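Local structure of glycoside hydrolase family 43 (Halothermothrix orenii, 4QQS) at residues A[234-237]-A[238-242]. The protein is a five-bladed beta-propeller glycosidase with alpha-L-arabinofuranosidase activity, probably acting in the breakdown of xylan and related polysaccharides. Numbering follows the deposited sequence.
Sequences WIKY and SGNPI
A chi1 of 174° turns the Tyr237 side chain away from its own N and alongside its carbonyl carbon, folding it under the type I beta turn that runs from Tyr237 to Asn240, and its ring lies against the peptide backbone of Gly239. Gly239 CA sits over one face, 3.7 Å from the Tyr237 ring centroid, in a CH-pi contact, while Gly239 N stands above the centre of that same face. The absence of a side chain at Gly239 lets its backbone lie this close to the ring. The turn is closed by Asn240 N donating to Tyr237 O at 3.2 Å, a nearly straight bond (162°) that reaches the oxygen from above the carbonyl plane. Asn240 OD1 lies in the ring plane, 3.6 Å from Tyr237 CD2, and Ile242 CG2 approaches CD2 obliquely at 3.8 Å. A serine in place of Tyr237 would probably uncover the Gly239 peptide and lose the packing of CD2 against Ile242 CG2. Outside the two segments, Tyr224 N donates to Asn240 OD1, and Asn240 ND2 donates to Gln182 OE1, while Gln182 NE2 bonds Tyr237 O. The buried Asn240 amide is thus satisfied at both ends, which ties the turn leaving strand 235-236 to neighbouring strand 221-227 and to the loop carrying Gln182.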
loop_
_atom_site.group_PDB
_atom_site.type_symbol
_atom_site.label_atom_id
_atom_site.label_comp_id
_atom_site.label_asym_id
_atom_site.label_seq_id
_atom_site.Cartn_x
_atom_site.Cartn_y
_atom_site.Cartn_z
ATOM N N TRP A 234 -10.878 1.247 -15.358
ATOM C CA TRP A 234 -10.988 0.531 -14.105
ATOM C C TRP A 234 -12.418 0.588 -13.599
ATOM O O TRP A 234 -12.940 1.676 -13.362
ATOM C CB TRP A 234 -10.042 1.166 -13.082
ATOM C CG TRP A 234 -8.598 0.829 -13.342
ATOM C CD1 TRP A 234 -7.655 1.562 -14.019
ATOM C CD2 TRP A 234 -7.948 -0.373 -12.931
ATOM N NE1 TRP A 234 -6.461 0.873 -14.043
ATOM C CE2 TRP A 234 -6.619 -0.321 -13.386
ATOM C CE3 TRP A 234 -8.382 -1.509 -12.251
ATOM C CZ2 TRP A 234 -5.715 -1.353 -13.137
ATOM C CZ3 TRP A 234 -7.489 -2.539 -12.022
ATOM C CH2 TRP A 234 -6.174 -2.449 -12.446
ATOM N N ILE A 235 -13.044 -0.584 -13.449
ATOM C CA ILE A 235 -14.453 -0.696 -13.083
ATOM C C ILE A 235 -14.545 -1.330 -11.698
ATOM O O ILE A 235 -14.078 -2.450 -11.476
ATOM C CB ILE A 235 -15.244 -1.533 -14.101
ATOM C CG1 ILE A 235 -15.110 -0.960 -15.530
ATOM C CG2 ILE A 235 -16.697 -1.626 -13.670
ATOM C CD1 ILE A 235 -15.587 0.476 -15.706
ATOM N N LYS A 236 -15.131 -0.605 -10.756
ATOM C CA LYS A 236 -15.192 -1.071 -9.377
ATOM C C LYS A 236 -16.126 -2.264 -9.221
ATOM O O LYS A 236 -17.161 -2.375 -9.871
ATOM C CB LYS A 236 -15.615 0.059 -8.446
ATOM C CG LYS A 236 -14.500 1.039 -8.227
ATOM C CD LYS A 236 -14.916 2.299 -7.500
ATOM C CE LYS A 236 -13.715 3.203 -7.284
ATOM N NZ LYS A 236 -14.063 4.458 -6.626
ATOM N N TYR A 237 -15.748 -3.155 -8.318
ATOM C CA TYR A 237 -16.585 -4.285 -7.930
ATOM C C TYR A 237 -17.861 -3.786 -7.250
ATOM O O TYR A 237 -17.821 -3.020 -6.277
ATOM C CB TYR A 237 -15.791 -5.202 -6.993
ATOM C CG TYR A 237 -16.599 -6.339 -6.419
ATOM C CD1 TYR A 237 -17.377 -7.147 -7.229
ATOM C CD2 TYR A 237 -16.584 -6.597 -5.055
ATOM C CE1 TYR A 237 -18.131 -8.176 -6.698
ATOM C CE2 TYR A 237 -17.323 -7.646 -4.511
ATOM C CZ TYR A 237 -18.094 -8.432 -5.340
ATOM O OH TYR A 237 -18.849 -9.457 -4.825
ATOM N N SER A 238 -19.004 -4.260 -7.724
ATOM C CA SER A 238 -20.280 -3.808 -7.196
ATOM C C SER A 238 -20.481 -4.171 -5.727
ATOM O O SER A 238 -21.221 -3.492 -5.011
ATOM C CB SER A 238 -21.410 -4.399 -8.018
ATOM O OG SER A 238 -21.468 -5.806 -7.818
ATOM N N GLY A 239 -19.822 -5.240 -5.274
ATOM C CA GLY A 239 -19.956 -5.720 -3.914
ATOM C C GLY A 239 -18.944 -5.167 -2.930
ATOM O O GLY A 239 -18.829 -5.685 -1.827
ATOM N N ASN A 240 -18.212 -4.121 -3.304
ATOM C CA ASN A 240 -17.282 -3.484 -2.378
ATOM C C ASN A 240 -18.012 -2.977 -1.133
ATOM O O ASN A 240 -19.185 -2.623 -1.186
ATOM C CB ASN A 240 -16.631 -2.285 -3.048
ATOM C CG ASN A 240 -15.482 -2.643 -3.978
ATOM O OD1 ASN A 240 -14.859 -3.703 -3.861
ATOM N ND2 ASN A 240 -15.165 -1.726 -4.885
ATOM N N PRO A 241 -17.312 -2.915 0.001
ATOM C CA PRO A 241 -15.920 -3.311 0.213
ATOM C C PRO A 241 -15.775 -4.820 0.383
ATOM O O PRO A 241 -16.703 -5.510 0.818
ATOM C CB PRO A 241 -15.558 -2.588 1.518
ATOM C CG PRO A 241 -16.853 -2.549 2.269
ATOM C CD PRO A 241 -17.905 -2.322 1.212
ATOM N N ILE A 242 -14.582 -5.320 0.068
ATOM C CA ILE A 242 -14.250 -6.727 0.278
ATOM C C ILE A 242 -13.631 -7.004 1.644
ATOM O O ILE A 242 -13.592 -8.161 2.064
ATOM C CB ILE A 242 -13.371 -7.297 -0.855
ATOM C CG1 ILE A 242 -11.979 -6.675 -0.865
ATOM C CG2 ILE A 242 -14.071 -7.119 -2.193
ATOM C CD1 ILE A 242 -11.030 -7.411 -1.811
#